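Local atomic coordinates of nuclear hormone receptor HR38 (Drosophila melanogaster, PDB entry 1PDU), a protein that is an orphan nuclear receptor, thought to mediate an atypical ecdysteroid signalling pathway in the fly. Residues 14-17 / 18-22; 32-35 / 36-39; 88-91 / 92-96; 171-174 / 175-179. All coordinates share one frame; numbering follows the deposited sequence.

Contact 1: residues 14-17 / 18-22; sequences SLIT and ALVRS
Thr17 and Arg21 meet on the first turns of helix 15-25, whose N-cap is Ser14. The methyl CG2 of Thr17 lies over one face of the Arg21 guanidinium, 3.3 Å from NE, the two side chains running obliquely to one another. This branch of Thr17 stands anti to the backbone N while OG1 turns back beside it, and Arg21 stays extended from CG to NE; this extension lays the guanidinium across the methyl. Elsewhere on the turn the meetings are apolar: Leu15 CD1 is 4.1 Å from Leu19 CG, and Ile16 CG1 is 4.3 Å from Val20 CG2. Both pairs face other helices: Leu19 touches Ala150 and Ala154 of helix 146-157, where Ile16 and Val20 touch Ser147, and Leu15 reaches Lys176 and Ser180 of helix 167-187. Behind these side chains run the helical backbone bonds, beginning with Ala18 N to Ser14 O at 2.8 Å. The cap is completed by Ser14 OG, which accepts from Thr17 N at 3.3 Å, the capping bond to a first-turn N-H. One turn on, Ala18 O takes two donors of Ser22 from opposite faces of its plane: N at 3.0 Å and the hydroxyl OG at 2.6 Å.

Contact 2: residues 32-35 / 36-39; sequences CLDY and SHYE
Ser36 is gripped by the carboxylate of Asp34, two residues earlier. Its hydroxyl donates to OD2, with Ser36 OG and Asp34 OD2 3.0 Å apart; the oxygen is met on its syn side, with the donor 22° out of the carboxylate plane. The neighbouring oxygen takes a weak but straight bond from the backbone, Ser36 N to Asp34 OD1 at 3.3 Å and 165°. The placement of Asp34 CG anti to the backbone N (chi1 178°) brings the carboxylate to Ser36. The serine hydroxyl, set between its own N and carbonyl carbon, also stands 3.9 Å above the His37 ring, over its centre. A further backbone bond closes a type I beta-turn over residues 35-38: Tyr38 N donates to Tyr35 O at 3.1 Å, approaching from above the carbonyl plane. The weak bond from Ser36 N to Asp34 OD1 is that of an Asx turn, here a loosely closed one, within the long loop between helices 15-25 and 45-67. Asp34 OD2 and His37 NE2 are 4.6 Å apart, near enough that the carboxylate might favour a protonated imidazole. Outward from the turn, the loop lies along the small antiparallel sheet: the backbone of Asp34 bonds to Gly113 and Val115, Leu33 and Tyr35 rest on Val115, and the Tyr38 ring stacks with that of His117.

Contact 3: residues 88-91 / 92-96; sequences ASLE and LFVLR
Ala88 and Leu92 meet by both backbone and side chain, one turn apart on helix 78-100. Of the backbone bonds, Leu92 N to Ala88 O is short and straight, 2.7 Å with 171° at the hydrogen, and Leu95 N to Glu91 O is equally short at 2.7 Å. Phe93 N and Val94 N bind Ser89 O and Leu90 O in the same i to i+4 pattern. The helix is kinked within this turn, where the N-H groups of Leu90 and Glu91 make no bond to the turn before.

The apolar contacts are few and of ordinary van der Waals length. Ala88 CB lies 4.2 Å from Leu92 CD1, while Leu90 CD1 lies 4.3 Å from Phe93 CD2, oblique to the ring, and 4.4 Å from Val94 CG2. Phe93 CG lies opposite its own backbone N (chi1 179°), and the ring swings off the turn toward Leu56 and Ser59 of helix 45-67.

Charge enters this buried stretch at Glu91. Its chain extends beyond CG, and its two carboxylate oxygens form separate salt bridges, OE1 with Arg209 and OE2 with Arg161, which probably stabilise the buried negative charge. As a central helix of the three-layer helical sandwich of nuclear-receptor ligand-binding domains, helix 78-100 packs here against helix 45-67 through Leu92 and Phe93, helix 204-225 through Leu90 and Val94, and helix 146-157 through Leu95.

Contact 4: residues 171-174 / 175-179; sequences EQLQ and MKIIG
Leu173 and Ile177, one turn apart on helix 167-187, form the close-packed side of this contact. Leu173 CG is 4.1 Å from Ile177 CD1, the two side chains slanting across each other. Ile177 CG1 lies anti to its carbonyl carbon (chi1 -55°), which lays that branch back over the preceding turn, where CG1 comes within 3.1 Å of Leu173 O. The same carbonyl accepts the backbone bond from Ile177 N at 2.9 Å, so one oxygen is covered by both the N-H and the aliphatic branch of a single residue.

The other side is more open to solvent, with Glu171, Gln172, Met175 and Lys176 exposed. Glu171 and Met175 approach only through their methylenes, CG to CG at 4.4 Å, although Met175 N is firmly bonded to Glu171 O at 2.8 Å. Met175 bends at chi2 and chi3, and this folding carries its terminal methyl CE to 4.0 Å from Gln174 OE1. Lys176 leads away from the preceding turn with an extended chain, and Gln172 likewise points outward.

Gln174 stands between the two sides. Its carbonyl is bonded by Ile178 N, and its extended side chain carries NE2 to the carbonyl oxygen of Ile158, which ties the amide to the loop that follows helix 146-157. Leu155 of that helix touches Gln174, Ile177 and Ile178, and its Ala154 also meets Ile177. Helix 15-25 comes from another direction, with Leu19 against Ile177, so helix 167-187 packs against both helices here.

Overall arrangement
The centre of contact 3 lies about 2 Å from the centre of the chain and the contact is wholly buried, whereas contacts 1, 2 and 4 are on the surface. Its one charged carboxylate is paired with arginines from other parts of the fold; contact 2, by contrast, is a loop turn held by a carboxylate from within its own segments. Contacts 1 and 4 are helical turns that touch directly, Leu15 CD2 lying 3.9 Å from Ile177 CA, and both also pack on helix 146-157, with apolar inner sides and polar outer ones. Contacts 2 and 4 lie on opposite sides of the chain's centre, their own centres about 38 Å apart.

Contact 1: residues 14-17 / 18-22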
ATOM      1  N   SER A  14       1.864   3.084  22.819  1.00 46.35           N
ATOM      2  CA  SER A  14       3.100   3.175  22.054  1.00 44.40           C
ATOM      3  C   SER A  14       2.846   3.363  20.557  1.00 43.52           C
ATOM      4  O   SER A  14       1.792   2.992  20.023  1.00 42.49           O
ATOM      5  CB  SER A  14       3.943   1.917  22.254  1.00 44.32           C
ATOM      6  OG  SER A  14       3.341   0.794  21.627  1.00 44.16           O
ATOM      7  N   LEU A  15       3.834   3.941  19.887  1.00 41.60           N
ATOM      8  CA  LEU A  15       3.745   4.186  18.463  1.00 40.50           C
ATOM      9  C   LEU A  15       3.453   2.904  17.678  1.00 39.59           C
ATOM     10  O   LEU A  15       2.547   2.880  16.843  1.00 39.07           O
ATOM     11  CB  LEU A  15       5.046   4.819  17.973  1.00 39.44           C
ATOM     12  CG  LEU A  15       5.183   5.059  16.469  1.00 40.08           C
ATOM     13  CD1 LEU A  15       3.995   5.849  15.944  1.00 38.30           C
ATOM     14  CD2 LEU A  15       6.490   5.793  16.208  1.00 37.78           C
ATOM     15  N   ILE A  16       4.193   1.835  17.955  1.00 37.51           N
ATOM     16  CA  ILE A  16       3.977   0.598  17.223  1.00 36.35           C
ATOM     17  C   ILE A  16       2.591   0.001  17.466  1.00 35.58           C
ATOM     18  O   ILE A  16       2.005  -0.586  16.565  1.00 35.07           O
ATOM     19  CB  ILE A  16       5.094  -0.444  17.523  1.00 38.07           C
ATOM     20  CG1 ILE A  16       4.948  -1.647  16.584  1.00 38.41           C
ATOM     21  CG2 ILE A  16       5.046  -0.885  18.980  1.00 36.99           C
ATOM     22  CD1 ILE A  16       6.138  -2.597  16.615  1.00 38.94           C
ATOM     23  N   THR A  17       2.052   0.151  18.671  1.00 35.62           N
ATOM     24  CA  THR A  17       0.715  -0.375  18.939  1.00 34.37           C
ATOM     25  C   THR A  17      -0.310   0.536  18.254  1.00 33.35           C
ATOM     26  O   THR A  17      -1.366   0.090  17.821  1.00 32.19           O
ATOM     27  CB  THR A  17       0.417  -0.466  20.472  1.00 34.50           C
ATOM     28  OG1 THR A  17       1.205  -1.512  21.055  1.00 34.44           O
ATOM     29  CG2 THR A  17      -1.054  -0.767  20.724  1.00 32.59           C
ATOM     30  N   ALA A  18       0.004   1.816  18.142  1.00 33.12           N
ATOM     31  CA  ALA A  18      -0.927   2.726  17.486  1.00 33.91           C
ATOM     32  C   ALA A  18      -0.959   2.356  15.999  1.00 33.80           C
ATOM     33  O   ALA A  18      -2.021   2.355  15.357  1.00 32.49           O
ATOM     34  CB  ALA A  18      -0.470   4.181  17.668  1.00 33.15           C
ATOM     35  N   LEU A  19       0.213   2.031  15.462  1.00 33.07           N
ATOM     36  CA  LEU A  19       0.314   1.668  14.066  1.00 33.73           C
ATOM     37  C   LEU A  19      -0.396   0.356  13.786  1.00 33.72           C
ATOM     38  O   LEU A  19      -1.190   0.272  12.857  1.00 33.31           O
ATOM     39  CB  LEU A  19       1.782   1.590  13.634  1.00 32.88           C
ATOM     40  CG  LEU A  19       2.541   2.922  13.549  1.00 32.32           C
ATOM     41  CD1 LEU A  19       3.895   2.701  12.914  1.00 30.33           C
ATOM     42  CD2 LEU A  19       1.745   3.933  12.724  1.00 30.80           C
ATOM     43  N   VAL A  20      -0.125  -0.659  14.595  1.00 35.00           N
ATOM     44  CA  VAL A  20      -0.753  -1.962  14.404  1.00 36.00           C
ATOM     45  C   VAL A  20      -2.266  -1.865  14.507  1.00 37.02           C
ATOM     46  O   VAL A  20      -2.991  -2.509  13.743  1.00 35.99           O
ATOM     47  CB  VAL A  20      -0.244  -2.997  15.433  1.00 36.29           C
ATOM     48  CG1 VAL A  20      -0.997  -4.308  15.276  1.00 36.41           C
ATOM     49  CG2 VAL A  20       1.230  -3.243  15.218  1.00 36.70           C
ATOM     50  N   ARG A  21      -2.748  -1.062  15.451  1.00 37.88           N
ATOM     51  CA  ARG A  21      -4.189  -0.898  15.615  1.00 39.61           C
ATOM     52  C   ARG A  21      -4.779  -0.201  14.398  1.00 38.81           C
ATOM     53  O   ARG A  21      -5.876  -0.533  13.965  1.00 39.58           O
ATOM     54  CB  ARG A  21      -4.516  -0.094  16.881  1.00 41.25           C
ATOM     55  CG  ARG A  21      -4.261  -0.857  18.171  1.00 45.62           C
ATOM     56  CD  ARG A  21      -4.682  -0.061  19.399  1.00 48.05           C
ATOM     57  NE  ARG A  21      -4.395  -0.789  20.634  1.00 51.72           N
ATOM     58  CZ  ARG A  21      -4.560  -0.283  21.852  1.00 53.66           C
ATOM     59  NH1 ARG A  21      -4.272  -1.016  22.923  1.00 53.77           N
ATOM     60  NH2 ARG A  21      -5.008   0.962  22.001  1.00 54.62           N
ATOM     61  N   SER A  22      -4.052   0.768  13.849  1.00 37.85           N
ATOM     62  CA  SER A  22      -4.533   1.478  12.673  1.00 37.69           C
ATOM     63  C   SER A  22      -4.597   0.489  11.522  1.00 37.20           C
ATOM     64  O   SER A  22      -5.594   0.437  10.793  1.00 35.65           O
ATOM     65  CB  SER A  22      -3.596   2.623  12.306  1.00 38.67           C
ATOM     66  OG  SER A  22      -3.395   3.472  13.419  1.00 43.32           O
TER

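Contact 2: residues 32-35 / 36-39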
ATOM      1  N   CYS A  32     -16.390  -9.416   6.706  1.00 56.27           N
ATOM      2  CA  CYS A  32     -17.015  -8.270   6.048  1.00 55.32           C
ATOM      3  C   CYS A  32     -16.549  -7.985   4.619  1.00 52.77           C
ATOM      4  O   CYS A  32     -16.768  -6.885   4.104  1.00 52.91           O
ATOM      5  CB  CYS A  32     -16.820  -7.015   6.901  1.00 57.70           C
ATOM      6  SG  CYS A  32     -17.416  -7.188   8.606  1.00 64.94           S
ATOM      7  N   LEU A  33     -15.917  -8.964   3.975  1.00 48.97           N
ATOM      8  CA  LEU A  33     -15.446  -8.783   2.599  1.00 45.39           C
ATOM      9  C   LEU A  33     -16.621  -8.588   1.646  1.00 43.70           C
ATOM     10  O   LEU A  33     -17.713  -9.086   1.904  1.00 42.68           O
ATOM     11  CB  LEU A  33     -14.634  -9.997   2.145  1.00 43.09           C
ATOM     12  CG  LEU A  33     -13.363 -10.316   2.933  1.00 42.70           C
ATOM     13  CD1 LEU A  33     -12.667 -11.513   2.294  1.00 41.23           C
ATOM     14  CD2 LEU A  33     -12.444  -9.102   2.952  1.00 40.61           C
ATOM     15  N   ASP A  34     -16.403  -7.854   0.556  1.00 42.27           N
ATOM     16  CA  ASP A  34     -17.462  -7.635  -0.432  1.00 41.39           C
ATOM     17  C   ASP A  34     -17.235  -8.553  -1.629  1.00 40.12           C
ATOM     18  O   ASP A  34     -16.223  -8.442  -2.321  1.00 39.83           O
ATOM     19  CB  ASP A  34     -17.484  -6.184  -0.906  1.00 43.16           C
ATOM     20  CG  ASP A  34     -18.537  -5.944  -1.970  1.00 45.40           C
ATOM     21  OD1 ASP A  34     -19.627  -6.551  -1.872  1.00 48.71           O
ATOM     22  OD2 ASP A  34     -18.285  -5.153  -2.902  1.00 46.25           O
ATOM     23  N   TYR A  35     -18.179  -9.454  -1.873  1.00 38.64           N
ATOM     24  CA  TYR A  35     -18.050 -10.404  -2.973  1.00 38.86           C
ATOM     25  C   TYR A  35     -18.917 -10.090  -4.176  1.00 39.54           C
ATOM     26  O   TYR A  35     -18.962 -10.870  -5.123  1.00 39.29           O
ATOM     27  CB  TYR A  35     -18.372 -11.822  -2.489  1.00 37.17           C
ATOM     28  CG  TYR A  35     -17.434 -12.346  -1.426  1.00 37.28           C
ATOM     29  CD1 TYR A  35     -17.741 -12.222  -0.069  1.00 37.94           C
ATOM     30  CD2 TYR A  35     -16.230 -12.954  -1.774  1.00 37.96           C
ATOM     31  CE1 TYR A  35     -16.865 -12.694   0.917  1.00 37.86           C
ATOM     32  CE2 TYR A  35     -15.347 -13.430  -0.792  1.00 37.74           C
ATOM     33  CZ  TYR A  35     -15.673 -13.294   0.544  1.00 36.99           C
ATOM     34  OH  TYR A  35     -14.796 -13.744   1.505  1.00 39.33           O
ATOM     35  N   SER A  36     -19.594  -8.949  -4.148  1.00 41.73           N
ATOM     36  CA  SER A  36     -20.483  -8.570  -5.240  1.00 44.32           C
ATOM     37  C   SER A  36     -19.849  -8.493  -6.629  1.00 45.18           C
ATOM     38  O   SER A  36     -20.567  -8.505  -7.625  1.00 47.04           O
ATOM     39  CB  SER A  36     -21.164  -7.239  -4.920  1.00 44.58           C
ATOM     40  OG  SER A  36     -20.227  -6.179  -4.916  1.00 47.79           O
ATOM     41  N   HIS A  37     -18.522  -8.418  -6.710  1.00 45.80           N
ATOM     42  CA  HIS A  37     -17.847  -8.335  -8.008  1.00 45.73           C
ATOM     43  C   HIS A  37     -17.072  -9.590  -8.392  1.00 45.25           C
ATOM     44  O   HIS A  37     -16.495  -9.648  -9.479  1.00 44.61           O
ATOM     45  CB  HIS A  37     -16.858  -7.164  -8.042  1.00 48.23           C
ATOM     46  CG  HIS A  37     -17.483  -5.819  -7.834  1.00 51.05           C
ATOM     47  ND1 HIS A  37     -18.582  -5.388  -8.547  1.00 52.55           N
ATOM     48  CD2 HIS A  37     -17.131  -4.790  -7.026  1.00 51.05           C
ATOM     49  CE1 HIS A  37     -18.879  -4.151  -8.187  1.00 52.71           C
ATOM     50  NE2 HIS A  37     -18.012  -3.766  -7.266  1.00 52.17           N
ATOM     51  N   TYR A  38     -17.047 -10.586  -7.512  1.00 45.00           N
ATOM     52  CA  TYR A  38     -16.294 -11.813  -7.774  1.00 45.01           C
ATOM     53  C   TYR A  38     -16.795 -12.619  -8.972  1.00 45.76           C
ATOM     54  O   TYR A  38     -16.006 -13.061  -9.810  1.00 45.65           O
ATOM     55  CB  TYR A  38     -16.293 -12.712  -6.535  1.00 43.00           C
ATOM     56  CG  TYR A  38     -15.591 -14.037  -6.759  1.00 42.30           C
ATOM     57  CD1 TYR A  38     -14.197 -14.096  -6.854  1.00 41.35           C
ATOM     58  CD2 TYR A  38     -16.315 -15.231  -6.888  1.00 41.09           C
ATOM     59  CE1 TYR A  38     -13.537 -15.302  -7.069  1.00 40.82           C
ATOM     60  CE2 TYR A  38     -15.665 -16.452  -7.103  1.00 40.42           C
ATOM     61  CZ  TYR A  38     -14.274 -16.479  -7.191  1.00 42.21           C
ATOM     62  OH  TYR A  38     -13.603 -17.675  -7.369  1.00 41.41           O
ATOM     63  N   GLU A  39     -18.104 -12.816  -9.043  1.00 47.62           N
ATOM     64  CA  GLU A  39     -18.708 -13.574 -10.129  1.00 49.75           C
ATOM     65  C   GLU A  39     -18.272 -13.004 -11.472  1.00 51.64           C
ATOM     66  O   GLU A  39     -18.460 -11.816 -11.741  1.00 50.82           O
ATOM     67  CB  GLU A  39     -20.233 -13.522 -10.023  1.00 49.98           C
ATOM     68  CG  GLU A  39     -20.955 -14.516 -10.920  1.00 51.49           C
ATOM     69  CD  GLU A  39     -22.463 -14.307 -10.944  1.00 52.83           C
ATOM     70  OE1 GLU A  39     -23.176 -15.179 -11.496  1.00 53.76           O
ATOM     71  OE2 GLU A  39     -22.936 -13.270 -10.422  1.00 52.75           O
TER

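Contact 3: residues 88-91 / 92-96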
ATOM      1  N   ALA A  88       2.511   8.421  -1.974  1.00 30.52           N
ATOM      2  CA  ALA A  88       2.633   7.025  -1.568  1.00 31.31           C
ATOM      3  C   ALA A  88       1.368   6.190  -1.717  1.00 30.99           C
ATOM      4  O   ALA A  88       1.391   4.971  -1.486  1.00 31.53           O
ATOM      5  CB  ALA A  88       3.115   6.950  -0.114  1.00 30.71           C
ATOM      6  N   SER A  89       0.275   6.828  -2.107  1.00 29.16           N
ATOM      7  CA  SER A  89      -0.979   6.112  -2.215  1.00 28.93           C
ATOM      8  C   SER A  89      -0.878   4.837  -3.041  1.00 28.57           C
ATOM      9  O   SER A  89      -1.347   3.788  -2.608  1.00 27.39           O
ATOM     10  CB  SER A  89      -2.073   7.038  -2.754  1.00 28.17           C
ATOM     11  OG  SER A  89      -1.689   7.635  -3.975  1.00 33.29           O
ATOM     12  N   LEU A  90      -0.261   4.911  -4.217  1.00 29.19           N
ATOM     13  CA  LEU A  90      -0.127   3.718  -5.046  1.00 28.75           C
ATOM     14  C   LEU A  90       0.757   2.688  -4.351  1.00 27.67           C
ATOM     15  O   LEU A  90       0.466   1.497  -4.380  1.00 29.01           O
ATOM     16  CB  LEU A  90       0.450   4.061  -6.426  1.00 28.00           C
ATOM     17  CG  LEU A  90       0.487   2.871  -7.391  1.00 29.86           C
ATOM     18  CD1 LEU A  90      -0.938   2.359  -7.605  1.00 26.93           C
ATOM     19  CD2 LEU A  90       1.126   3.279  -8.733  1.00 28.30           C
ATOM     20  N   GLU A  91       1.831   3.139  -3.713  1.00 28.26           N
ATOM     21  CA  GLU A  91       2.721   2.213  -3.019  1.00 29.60           C
ATOM     22  C   GLU A  91       2.002   1.515  -1.867  1.00 28.18           C
ATOM     23  O   GLU A  91       2.119   0.310  -1.697  1.00 26.14           O
ATOM     24  CB  GLU A  91       3.961   2.940  -2.504  1.00 29.79           C
ATOM     25  CG  GLU A  91       4.853   3.442  -3.618  1.00 32.72           C
ATOM     26  CD  GLU A  91       6.021   4.251  -3.106  1.00 34.80           C
ATOM     27  OE1 GLU A  91       7.010   3.653  -2.631  1.00 38.43           O
ATOM     28  OE2 GLU A  91       5.945   5.492  -3.166  1.00 37.41           O
ATOM     29  N   LEU A  92       1.261   2.284  -1.076  1.00 28.18           N
ATOM     30  CA  LEU A  92       0.522   1.709   0.041  1.00 27.73           C
ATOM     31  C   LEU A  92      -0.476   0.698  -0.500  1.00 27.06           C
ATOM     32  O   LEU A  92      -0.652  -0.387   0.059  1.00 26.49           O
ATOM     33  CB  LEU A  92      -0.202   2.813   0.808  1.00 28.43           C
ATOM     34  CG  LEU A  92       0.791   3.716   1.540  1.00 30.07           C
ATOM     35  CD1 LEU A  92       0.127   4.983   2.074  1.00 30.94           C
ATOM     36  CD2 LEU A  92       1.397   2.901   2.670  1.00 31.71           C
ATOM     37  N   PHE A  93      -1.115   1.058  -1.604  1.00 26.02           N
ATOM     38  CA  PHE A  93      -2.084   0.186  -2.226  1.00 26.83           C
ATOM     39  C   PHE A  93      -1.412  -1.135  -2.621  1.00 26.48           C
ATOM     40  O   PHE A  93      -1.909  -2.216  -2.308  1.00 26.69           O
ATOM     41  CB  PHE A  93      -2.681   0.872  -3.458  1.00 26.42           C
ATOM     42  CG  PHE A  93      -3.689   0.027  -4.196  1.00 27.79           C
ATOM     43  CD1 PHE A  93      -4.927  -0.258  -3.630  1.00 27.26           C
ATOM     44  CD2 PHE A  93      -3.386  -0.502  -5.449  1.00 26.61           C
ATOM     45  CE1 PHE A  93      -5.859  -1.061  -4.302  1.00 27.86           C
ATOM     46  CE2 PHE A  93      -4.307  -1.310  -6.129  1.00 28.99           C
ATOM     47  CZ  PHE A  93      -5.545  -1.592  -5.555  1.00 27.91           C
ATOM     48  N   VAL A  94      -0.275  -1.043  -3.297  1.00 26.50           N
ATOM     49  CA  VAL A  94       0.435  -2.235  -3.734  1.00 27.18           C
ATOM     50  C   VAL A  94       1.005  -3.034  -2.563  1.00 27.85           C
ATOM     51  O   VAL A  94       0.962  -4.266  -2.566  1.00 28.24           O
ATOM     52  CB  VAL A  94       1.559  -1.861  -4.733  1.00 27.11           C
ATOM     53  CG1 VAL A  94       2.351  -3.080  -5.117  1.00 27.21           C
ATOM     54  CG2 VAL A  94       0.937  -1.251  -5.993  1.00 25.70           C
ATOM     55  N   LEU A  95       1.512  -2.332  -1.555  1.00 28.25           N
ATOM     56  CA  LEU A  95       2.081  -2.987  -0.386  1.00 29.66           C
ATOM     57  C   LEU A  95       1.028  -3.799   0.367  1.00 30.69           C
ATOM     58  O   LEU A  95       1.271  -4.953   0.716  1.00 31.58           O
ATOM     59  CB  LEU A  95       2.714  -1.955   0.554  1.00 28.26           C
ATOM     60  CG  LEU A  95       3.389  -2.556   1.794  1.00 29.95           C
ATOM     61  CD1 LEU A  95       4.543  -3.450   1.365  1.00 28.42           C
ATOM     62  CD2 LEU A  95       3.882  -1.447   2.712  1.00 27.39           C
ATOM     63  N   ARG A  96      -0.138  -3.210   0.614  1.00 30.95           N
ATOM     64  CA  ARG A  96      -1.196  -3.921   1.326  1.00 31.86           C
ATOM     65  C   ARG A  96      -1.696  -5.082   0.504  1.00 33.26           C
ATOM     66  O   ARG A  96      -1.944  -6.176   1.022  1.00 33.54           O
ATOM     67  CB  ARG A  96      -2.361  -2.981   1.660  1.00 32.71           C
ATOM     68  CG  ARG A  96      -2.146  -2.250   2.986  1.00 35.19           C
ATOM     69  CD  ARG A  96      -2.663  -0.843   2.942  1.00 37.68           C
ATOM     70  NE  ARG A  96      -4.068  -0.754   3.314  1.00 40.75           N
ATOM     71  CZ  ARG A  96      -4.504  -0.600   4.561  1.00 40.65           C
ATOM     72  NH1 ARG A  96      -3.640  -0.523   5.566  1.00 38.68           N
ATOM     73  NH2 ARG A  96      -5.807  -0.491   4.795  1.00 40.19           N
TER

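Contact 4: residues 171-174 / 175-179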
ATOM      1  N   GLU A 171      11.305  13.797   8.527  1.00 47.19           N
ATOM      2  CA  GLU A 171      12.379  12.869   8.847  1.00 47.50           C
ATOM      3  C   GLU A 171      12.399  12.462  10.320  1.00 46.54           C
ATOM      4  O   GLU A 171      12.789  11.344  10.650  1.00 44.95           O
ATOM      5  CB  GLU A 171      13.743  13.455   8.481  1.00 50.26           C
ATOM      6  CG  GLU A 171      14.897  12.517   8.859  1.00 55.44           C
ATOM      7  CD  GLU A 171      16.268  13.110   8.593  1.00 58.48           C
ATOM      8  OE1 GLU A 171      16.551  14.213   9.113  1.00 59.53           O
ATOM      9  OE2 GLU A 171      17.065  12.468   7.867  1.00 60.60           O
ATOM     10  N   GLN A 172      11.990  13.364  11.204  1.00 45.28           N
ATOM     11  CA  GLN A 172      11.984  13.046  12.623  1.00 45.83           C
ATOM     12  C   GLN A 172      10.936  11.990  12.923  1.00 44.96           C
ATOM     13  O   GLN A 172      11.181  11.061  13.701  1.00 45.22           O
ATOM     14  CB  GLN A 172      11.741  14.310  13.450  1.00 47.87           C
ATOM     15  CG  GLN A 172      12.930  15.265  13.409  1.00 51.51           C
ATOM     16  CD  GLN A 172      12.673  16.586  14.109  1.00 54.43           C
ATOM     17  OE1 GLN A 172      13.543  17.465  14.129  1.00 55.33           O
ATOM     18  NE2 GLN A 172      11.479  16.740  14.684  1.00 54.96           N
ATOM     19  N   LEU A 173       9.769  12.125  12.301  1.00 43.55           N
ATOM     20  CA  LEU A 173       8.708  11.144  12.492  1.00 40.94           C
ATOM     21  C   LEU A 173       9.197   9.826  11.893  1.00 40.20           C
ATOM     22  O   LEU A 173       9.001   8.759  12.469  1.00 38.99           O
ATOM     23  CB  LEU A 173       7.423  11.595  11.794  1.00 38.51           C
ATOM     24  CG  LEU A 173       6.229  10.648  11.942  1.00 38.38           C
ATOM     25  CD1 LEU A 173       5.968  10.337  13.415  1.00 37.46           C
ATOM     26  CD2 LEU A 173       5.009  11.291  11.306  1.00 37.46           C
ATOM     27  N   GLN A 174       9.850   9.905  10.738  1.00 40.13           N
ATOM     28  CA  GLN A 174      10.367   8.705  10.108  1.00 40.69           C
ATOM     29  C   GLN A 174      11.333   8.005  11.065  1.00 41.67           C
ATOM     30  O   GLN A 174      11.264   6.788  11.249  1.00 42.12           O
ATOM     31  CB  GLN A 174      11.094   9.037   8.801  1.00 40.01           C
ATOM     32  CG  GLN A 174      11.714   7.804   8.163  1.00 40.53           C
ATOM     33  CD  GLN A 174      12.378   8.075   6.831  1.00 41.93           C
ATOM     34  OE1 GLN A 174      13.566   7.807   6.657  1.00 43.41           O
ATOM     35  NE2 GLN A 174      11.613   8.590   5.875  1.00 42.04           N
ATOM     36  N   MET A 175      12.230   8.773  11.674  1.00 42.57           N
ATOM     37  CA  MET A 175      13.194   8.200  12.602  1.00 43.52           C
ATOM     38  C   MET A 175      12.489   7.550  13.780  1.00 42.54           C
ATOM     39  O   MET A 175      12.926   6.506  14.263  1.00 42.33           O
ATOM     40  CB  MET A 175      14.183   9.267  13.094  1.00 46.54           C
ATOM     41  CG  MET A 175      15.344   9.546  12.128  1.00 49.74           C
ATOM     42  SD  MET A 175      16.294   8.026  11.690  1.00 55.88           S
ATOM     43  CE  MET A 175      15.755   7.767   9.966  1.00 53.53           C
ATOM     44  N   LYS A 176      11.396   8.150  14.243  1.00 41.95           N
ATOM     45  CA  LYS A 176      10.664   7.567  15.363  1.00 41.22           C
ATOM     46  C   LYS A 176      10.073   6.229  14.956  1.00 39.81           C
ATOM     47  O   LYS A 176      10.116   5.264  15.723  1.00 39.07           O
ATOM     48  CB  LYS A 176       9.539   8.487  15.842  1.00 43.39           C
ATOM     49  CG  LYS A 176       9.976   9.516  16.863  1.00 46.40           C
ATOM     50  CD  LYS A 176       8.790  10.231  17.490  1.00 49.12           C
ATOM     51  CE  LYS A 176       9.263  11.206  18.566  1.00 51.66           C
ATOM     52  NZ  LYS A 176       8.148  11.877  19.308  1.00 53.84           N
ATOM     53  N   ILE A 177       9.525   6.172  13.747  1.00 38.01           N
ATOM     54  CA  ILE A 177       8.929   4.942  13.263  1.00 36.35           C
ATOM     55  C   ILE A 177      10.018   3.899  13.076  1.00 35.20           C
ATOM     56  O   ILE A 177       9.817   2.732  13.403  1.00 35.38           O
ATOM     57  CB  ILE A 177       8.172   5.168  11.940  1.00 37.31           C
ATOM     58  CG1 ILE A 177       7.149   6.292  12.123  1.00 37.36           C
ATOM     59  CG2 ILE A 177       7.434   3.888  11.529  1.00 36.85           C
ATOM     60  CD1 ILE A 177       6.533   6.756  10.820  1.00 38.52           C
ATOM     61  N   ILE A 178      11.170   4.316  12.560  1.00 35.18           N
ATOM     62  CA  ILE A 178      12.291   3.397  12.373  1.00 35.86           C
ATOM     63  C   ILE A 178      12.731   2.871  13.734  1.00 36.56           C
ATOM     64  O   ILE A 178      12.967   1.673  13.904  1.00 36.92           O
ATOM     65  CB  ILE A 178      13.506   4.083  11.686  1.00 35.69           C
ATOM     66  CG1 ILE A 178      13.308   4.088  10.167  1.00 35.92           C
ATOM     67  CG2 ILE A 178      14.801   3.350  12.036  1.00 35.41           C
ATOM     68  CD1 ILE A 178      14.497   4.609   9.389  1.00 37.46           C
ATOM     69  N   GLY A 179      12.833   3.774  14.703  1.00 37.12           N
ATOM     70  CA  GLY A 179      13.226   3.373  16.040  1.00 37.36           C
ATOM     71  C   GLY A 179      12.319   2.280  16.571  1.00 37.54           C
ATOM     72  O   GLY A 179      12.798   1.252  17.042  1.00 38.17           O
TER